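Local coordinates for protein 6-pyruvoyl tetrahydrobiopterin synthase (Plasmodium vivax, PDB 3LX3) that belongs to the 6-pyruvoyl tetrahydropterin synthase family and, as a hexamer, binds zinc and the ligand 2-amino-1,5-dihydropteridine-4,6-dione, at residues P28-N33 / I73-V78; D105-T110 / C124-I129. One frame throughout, in Å; residues are numbered along the deposited sequence. Where two conformers were deposited one is given.

In each interaction a phenylalanine (F30 in the first, F107 in the second) carries the contact, and neither has a hydrogen bond across it. Interaction 1 (28-33 with 73-78) joins the long strand 20-40 to the helix 71-85 packed on the main antiparallel sheet; interaction 2 (105-110 with 124-129) joins the small three-stranded sheet to the short strand ahead of helix 134-149. Their centres lie 24 Å apart and their nearest atoms about 7 Å, without touching. In interaction 1 the side chain of K75 is about 8 Å from a bound 2-amino-1,5-dihydropteridine-4,6-dione. Strand 20-40 also carries the zinc ligand H36, while the segment 124-129 is followed in the chain by the pocket residues S133, T134 and E135.

Interaction 1: P28-N33 / I73-V78; sequences PLFSFN and ILKEKV
F30 packs against V78 and K75 of helix 71-85, the helix that lies on the antiparallel sheet of the tunnelling fold (T-fold) to which this family belongs. The chain turns a corner here: F30 is the centre of an inverse gamma turn within strand 20-40, and its side chain reaches across to the helix.

The tight side is the one facing V78. Its CG1 methyl sits over one face of the ring, at the end nearer the backbone, 3.5 Å from F30 CG and 3.6 Å from F30 CB. Because CG1 is anti to the backbone N of V78 (chi1 174°), this methyl is the one presented to the ring. A compact branched valine suits a buried place that also receives L56 and L145, and a flat ring gives its methyl a broad apolar surface.

The looser side is the far rim of the ring. There K75, partly exposed, passes the edge near the ring plane with its aliphatic stem, while its extended chain carries the ammonium onward to S171 and Q172 of another subunit. Lysine suits this border, being apolar along the stem and polar at the end: K75 CG lies 3.8 Å from F30 CZ.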
loop_
_atom_site.group_PDB
_atom_site.type_symbol
_atom_site.label_atom_id
_atom_site.label_comp_id
_atom_site.label_asym_id
_atom_site.label_seq_id
_atom_site.Cartn_x
_atom_site.Cartn_y
_atom_site.Cartn_z
ATOM N N PRO A 28 -0.372 -8.103 -6.750
ATOM C CA PRO A 28 1.062 -8.203 -7.058
ATOM C C PRO A 28 1.445 -9.541 -7.747
ATOM O O PRO A 28 2.531 -9.638 -8.356
ATOM C CB PRO A 28 1.743 -8.040 -5.680
ATOM C CG PRO A 28 0.690 -8.253 -4.680
ATOM C CD PRO A 28 -0.621 -7.873 -5.309
ATOM N N LEU A 29 0.575 -10.540 -7.675
ATOM C CA LEU A 29 0.732 -11.804 -8.419
ATOM C C LEU A 29 0.631 -11.748 -9.937
ATOM O O LEU A 29 1.122 -12.641 -10.607
ATOM C CB LEU A 29 -0.361 -12.774 -8.028
ATOM C CG LEU A 29 -0.083 -13.984 -7.162
ATOM C CD1 LEU A 29 -1.451 -14.573 -6.764
ATOM C CD2 LEU A 29 0.757 -15.023 -7.914
ATOM N N PHE A 30 -0.112 -10.776 -10.461
ATOM C CA PHE A 30 -0.386 -10.627 -11.898
ATOM C C PHE A 30 0.788 -9.789 -12.394
ATOM O O PHE A 30 0.651 -8.609 -12.816
ATOM C CB PHE A 30 -1.683 -9.874 -12.186
ATOM C CG PHE A 30 -2.889 -10.462 -11.548
ATOM C CD1 PHE A 30 -2.861 -11.738 -10.993
ATOM C CD2 PHE A 30 -4.060 -9.725 -11.501
ATOM C CE1 PHE A 30 -3.981 -12.261 -10.397
ATOM C CE2 PHE A 30 -5.185 -10.248 -10.900
ATOM C CZ PHE A 30 -5.132 -11.522 -10.353
ATOM N N SER A 31 1.941 -10.417 -12.316
ATOM C CA SER A 31 3.217 -9.761 -12.580
ATOM C C SER A 31 4.011 -10.505 -13.635
ATOM O O SER A 31 3.917 -11.741 -13.754
ATOM C CB SER A 31 4.063 -9.681 -11.305
ATOM O OG SER A 31 4.321 -10.971 -10.773
ATOM N N PHE A 32 4.809 -9.758 -14.377
ATOM C CA PHE A 32 5.810 -10.344 -15.266
ATOM C C PHE A 32 7.079 -9.544 -15.106
ATOM O O PHE A 32 7.103 -8.342 -15.358
ATOM C CB PHE A 32 5.379 -10.495 -16.742
ATOM C CG PHE A 32 4.702 -9.298 -17.381
ATOM C CD1 PHE A 32 5.389 -8.496 -18.295
ATOM C CD2 PHE A 32 3.349 -9.012 -17.146
ATOM C CE1 PHE A 32 4.725 -7.458 -18.954
ATOM C CE2 PHE A 32 2.754 -7.944 -17.746
ATOM C CZ PHE A 32 3.434 -7.171 -18.646
ATOM N N ASN A 33 8.116 -10.210 -14.618
ATOM C CA ASN A 33 9.360 -9.579 -14.337
ATOM C C ASN A 33 10.286 -9.781 -15.516
ATOM O O ASN A 33 10.711 -10.903 -15.807
ATOM C CB ASN A 33 9.927 -10.212 -13.074
ATOM C CG ASN A 33 8.997 -10.030 -11.845
ATOM O OD1 ASN A 33 8.002 -9.295 -11.870
ATOM N ND2 ASN A 33 9.289 -10.791 -10.805
ATOM N N ILE A 73 -12.014 -17.360 -12.601
ATOM C CA ILE A 73 -11.708 -17.522 -14.020
ATOM C C ILE A 73 -10.839 -16.364 -14.475
ATOM O O ILE A 73 -9.832 -16.553 -15.173
ATOM C CB ILE A 73 -13.022 -17.568 -14.882
ATOM C CG1 ILE A 73 -13.880 -18.755 -14.462
ATOM C CG2 ILE A 73 -12.691 -17.644 -16.369
ATOM C CD1 ILE A 73 -15.293 -18.748 -15.101
ATOM N N LEU A 74 -11.218 -15.147 -14.082
ATOM C CA LEU A 74 -10.445 -13.952 -14.442
ATOM C C LEU A 74 -9.022 -14.058 -13.932
ATOM O O LEU A 74 -8.065 -13.810 -14.671
ATOM C CB LEU A 74 -11.078 -12.662 -13.900
ATOM C CG LEU A 74 -12.541 -12.460 -14.287
ATOM C CD1 LEU A 74 -13.027 -11.080 -13.816
ATOM C CD2 LEU A 74 -12.770 -12.650 -15.817
ATOM N N LYS A 75 -8.873 -14.457 -12.678
ATOM C CA LYS A 75 -7.564 -14.546 -12.089
ATOM C C LYS A 75 -6.711 -15.600 -12.789
ATOM O O LYS A 75 -5.521 -15.379 -13.022
ATOM C CB LYS A 75 -7.665 -14.839 -10.610
ATOM C CG LYS A 75 -8.201 -13.660 -9.772
ATOM C CD LYS A 75 -8.182 -14.000 -8.282
ATOM C CE LYS A 75 -8.178 -12.751 -7.404
ATOM N NZ LYS A 75 -8.319 -13.088 -5.922
ATOM N N GLU A 76 -7.325 -16.746 -13.075
ATOM C CA GLU A 76 -6.612 -17.864 -13.718
ATOM C C GLU A 76 -6.045 -17.416 -15.053
ATOM O O GLU A 76 -4.872 -17.650 -15.343
ATOM C CB GLU A 76 -7.545 -19.059 -13.909
ATOM C CG GLU A 76 -6.923 -20.230 -14.638
ATOM C CD GLU A 76 -7.919 -21.343 -14.861
ATOM O OE1 GLU A 76 -8.697 -21.633 -13.924
ATOM O OE2 GLU A 76 -7.928 -21.914 -15.973
ATOM N N LYS A 77 -6.885 -16.732 -15.835
ATOM C CA LYS A 77 -6.487 -16.310 -17.178
ATOM C C LYS A 77 -5.486 -15.159 -17.159
ATOM O O LYS A 77 -4.527 -15.184 -17.951
ATOM C CB LYS A 77 -7.686 -15.970 -18.041
ATOM C CG LYS A 77 -8.639 -17.150 -18.228
ATOM C CD LYS A 77 -7.965 -18.412 -18.756
ATOM C CE LYS A 77 -8.986 -19.535 -18.920
ATOM N NZ LYS A 77 -8.259 -20.782 -19.232
ATOM N N VAL A 78 -5.634 -14.184 -16.244
ATOM C CA VAL A 78 -4.595 -13.135 -16.098
ATOM C C VAL A 78 -3.244 -13.752 -15.691
ATOM O O VAL A 78 -2.209 -13.414 -16.255
ATOM C CB VAL A 78 -4.999 -12.013 -15.108
ATOM C CG1 VAL A 78 -3.831 -11.026 -14.880
ATOM C CG2 VAL A 78 -6.290 -11.281 -15.611
#

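Interaction 2: D105-T110 / C124-I129; sequences DNFKIT and CVQIPI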
loop_
_atom_site.group_PDB
_atom_site.type_symbol
_atom_site.label_atom_id
_atom_site.label_comp_id
_atom_site.label_asym_id
_atom_site.label_seq_id
_atom_site.Cartn_x
_atom_site.Cartn_y
_atom_site.Cartn_z
ATOM N N ASP A 105 21.437 -20.045 -31.925
ATOM C CA ASP A 105 20.239 -20.114 -31.059
ATOM C C ASP A 105 19.997 -18.816 -30.292
ATOM O O ASP A 105 19.351 -18.814 -29.255
ATOM C CB ASP A 105 20.360 -21.300 -30.108
ATOM C CG ASP A 105 20.513 -22.595 -30.848
ATOM O OD1 ASP A 105 19.809 -22.795 -31.831
ATOM O OD2 ASP A 105 21.368 -23.396 -30.410
ATOM N N ASN A 106 20.497 -17.728 -30.853
ATOM C CA ASN A 106 20.337 -16.382 -30.281
ATOM C C ASN A 106 19.607 -15.435 -31.207
ATOM O O ASN A 106 19.537 -15.646 -32.414
ATOM C CB ASN A 106 21.705 -15.758 -29.998
ATOM C CG ASN A 106 22.307 -16.205 -28.694
ATOM O OD1 ASN A 106 22.190 -17.388 -28.328
ATOM N ND2 ASN A 106 22.942 -15.256 -27.957
ATOM N N PHE A 107 19.063 -14.378 -30.595
ATOM C CA PHE A 107 18.644 -13.179 -31.331
ATOM C C PHE A 107 19.706 -12.129 -31.118
ATOM O O PHE A 107 20.096 -11.839 -29.959
ATOM C CB PHE A 107 17.311 -12.631 -30.833
ATOM C CG PHE A 107 16.099 -13.478 -31.178
ATOM C CD1 PHE A 107 15.744 -13.730 -32.501
ATOM C CD2 PHE A 107 15.308 -14.010 -30.171
ATOM C CE1 PHE A 107 14.628 -14.488 -32.800
ATOM C CE2 PHE A 107 14.206 -14.777 -30.470
ATOM C CZ PHE A 107 13.886 -15.027 -31.788
ATOM N N LYS A 108 20.166 -11.563 -32.231
ATOM C CA LYS A 108 21.099 -10.438 -32.215
ATOM C C LYS A 108 20.327 -9.189 -32.648
ATOM O O LYS A 108 19.664 -9.175 -33.678
ATOM C CB LYS A 108 22.305 -10.710 -33.101
ATOM C CG LYS A 108 23.254 -9.518 -33.272
ATOM C CD LYS A 108 24.383 -9.894 -34.186
ATOM C CE LYS A 108 25.277 -8.713 -34.423
ATOM N NZ LYS A 108 26.407 -9.078 -35.340
ATOM N N ILE A 109 20.399 -8.142 -31.851
ATOM C CA ILE A 109 19.659 -6.926 -32.083
ATOM C C ILE A 109 20.651 -5.807 -32.315
ATOM O O ILE A 109 21.512 -5.583 -31.478
ATOM C CB ILE A 109 18.799 -6.538 -30.869
ATOM C CG1 ILE A 109 17.849 -7.682 -30.504
ATOM C CG2 ILE A 109 17.992 -5.236 -31.163
ATOM C CD1 ILE A 109 17.037 -7.401 -29.243
ATOM N N THR A 110 20.549 -5.136 -33.460
ATOM C CA THR A 110 21.408 -4.012 -33.786
ATOM C C THR A 110 20.550 -2.752 -33.866
ATOM O O THR A 110 19.495 -2.730 -34.514
ATOM C CB THR A 110 22.153 -4.202 -35.083
ATOM O OG1 THR A 110 22.887 -5.441 -35.043
ATOM C CG2 THR A 110 23.132 -3.050 -35.313
ATOM N N CYS A 124 13.992 -14.823 -24.657
ATOM C CA CYS A 124 13.190 -13.752 -25.216
ATOM C C CYS A 124 11.751 -14.212 -25.470
ATOM O O CYS A 124 11.523 -15.402 -25.792
ATOM C CB CYS A 124 13.754 -13.290 -26.548
ATOM S SG CYS A 124 15.470 -12.694 -26.487
ATOM N N VAL A 125 10.834 -13.253 -25.341
ATOM C CA VAL A 125 9.473 -13.461 -25.787
ATOM C C VAL A 125 9.238 -12.490 -26.923
ATOM O O VAL A 125 9.361 -11.266 -26.738
ATOM C CB VAL A 125 8.466 -13.392 -24.638
ATOM C CG1 VAL A 125 8.638 -14.638 -23.744
ATOM C CG2 VAL A 125 8.581 -12.100 -23.813
ATOM N N GLN A 126 8.948 -13.061 -28.094
ATOM C CA GLN A 126 8.714 -12.273 -29.286
ATOM C C GLN A 126 7.246 -11.867 -29.295
ATOM O O GLN A 126 6.334 -12.714 -29.431
ATOM C CB GLN A 126 9.038 -13.034 -30.578
ATOM C CG GLN A 126 10.503 -13.061 -30.913
ATOM C CD GLN A 126 10.705 -13.394 -32.357
ATOM O OE1 GLN A 126 10.381 -14.503 -32.780
ATOM N NE2 GLN A 126 11.204 -12.432 -33.132
ATOM N N ILE A 127 7.017 -10.570 -29.152
ATOM C CA ILE A 127 5.683 -10.000 -29.019
ATOM C C ILE A 127 5.380 -9.108 -30.228
ATOM O O ILE A 127 6.250 -8.334 -30.647
ATOM C CB ILE A 127 5.639 -9.113 -27.706
ATOM C CG1 ILE A 127 6.133 -9.895 -26.468
ATOM C CG2 ILE A 127 4.236 -8.523 -27.535
ATOM C CD1 ILE A 127 5.280 -11.142 -26.253
ATOM N N PRO A 128 4.171 -9.221 -30.831
ATOM C CA PRO A 128 3.827 -8.490 -32.065
ATOM C C PRO A 128 3.481 -7.020 -31.811
ATOM O O PRO A 128 2.350 -6.546 -32.032
ATOM C CB PRO A 128 2.661 -9.301 -32.619
ATOM C CG PRO A 128 2.009 -9.884 -31.407
ATOM C CD PRO A 128 3.166 -10.250 -30.509
ATOM N N ILE A 129 4.516 -6.314 -31.360
ATOM C CA ILE A 129 4.455 -4.898 -31.064
ATOM C C ILE A 129 5.647 -4.190 -31.706
ATOM O O ILE A 129 6.656 -4.807 -32.020
ATOM C CB ILE A 129 4.402 -4.643 -29.549
ATOM C CG1 ILE A 129 5.642 -5.133 -28.852
ATOM C CG2 ILE A 129 3.103 -5.282 -28.978
ATOM C CD1 ILE A 129 5.658 -4.927 -27.284
#
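F107 bridges two beta elements by meeting C124 and Q126, residues two apart on strand 124-127. Its own strand, 106-111, is the middle one of a small antiparallel sheet, whereas 124-127 pairs in parallel with strand 89-92. The two segments share no backbone pairing, their closest CA atoms, those of F107 and C124, being 8.2 Å apart, so side chains alone span the gap.

The first kind of interaction is sulfur-aromatic. C124 SG lies at the ring edge, 5.3 Å from the F107 centroid and 79° off the ring normal, with CD2 of F107 its nearest ring atom at 3.9 Å. A small, polarisable thiol suits this buried place beside the rim of a ring.

The second is van der Waals packing of an amide beside the ring. Q126 starts with CG anti to its carbonyl carbon (chi1 -80°) and then runs extended, bringing its amide obliquely to the far end of the ring. Q126 CD comes within 3.6 Å of F107 CZ, and the amide and ring planes are 37° apart. L91 touches both F107 and Q126, and I100 adds to the apolar surroundings of the phenylalanine.

The ring is buried, whereas Q126 is itself exposed. With no hydrogen bond across it, the contact rests on van der Waals and sulfur-aromatic interactions, which probably set less strict directional demands than a hydrogen bond would.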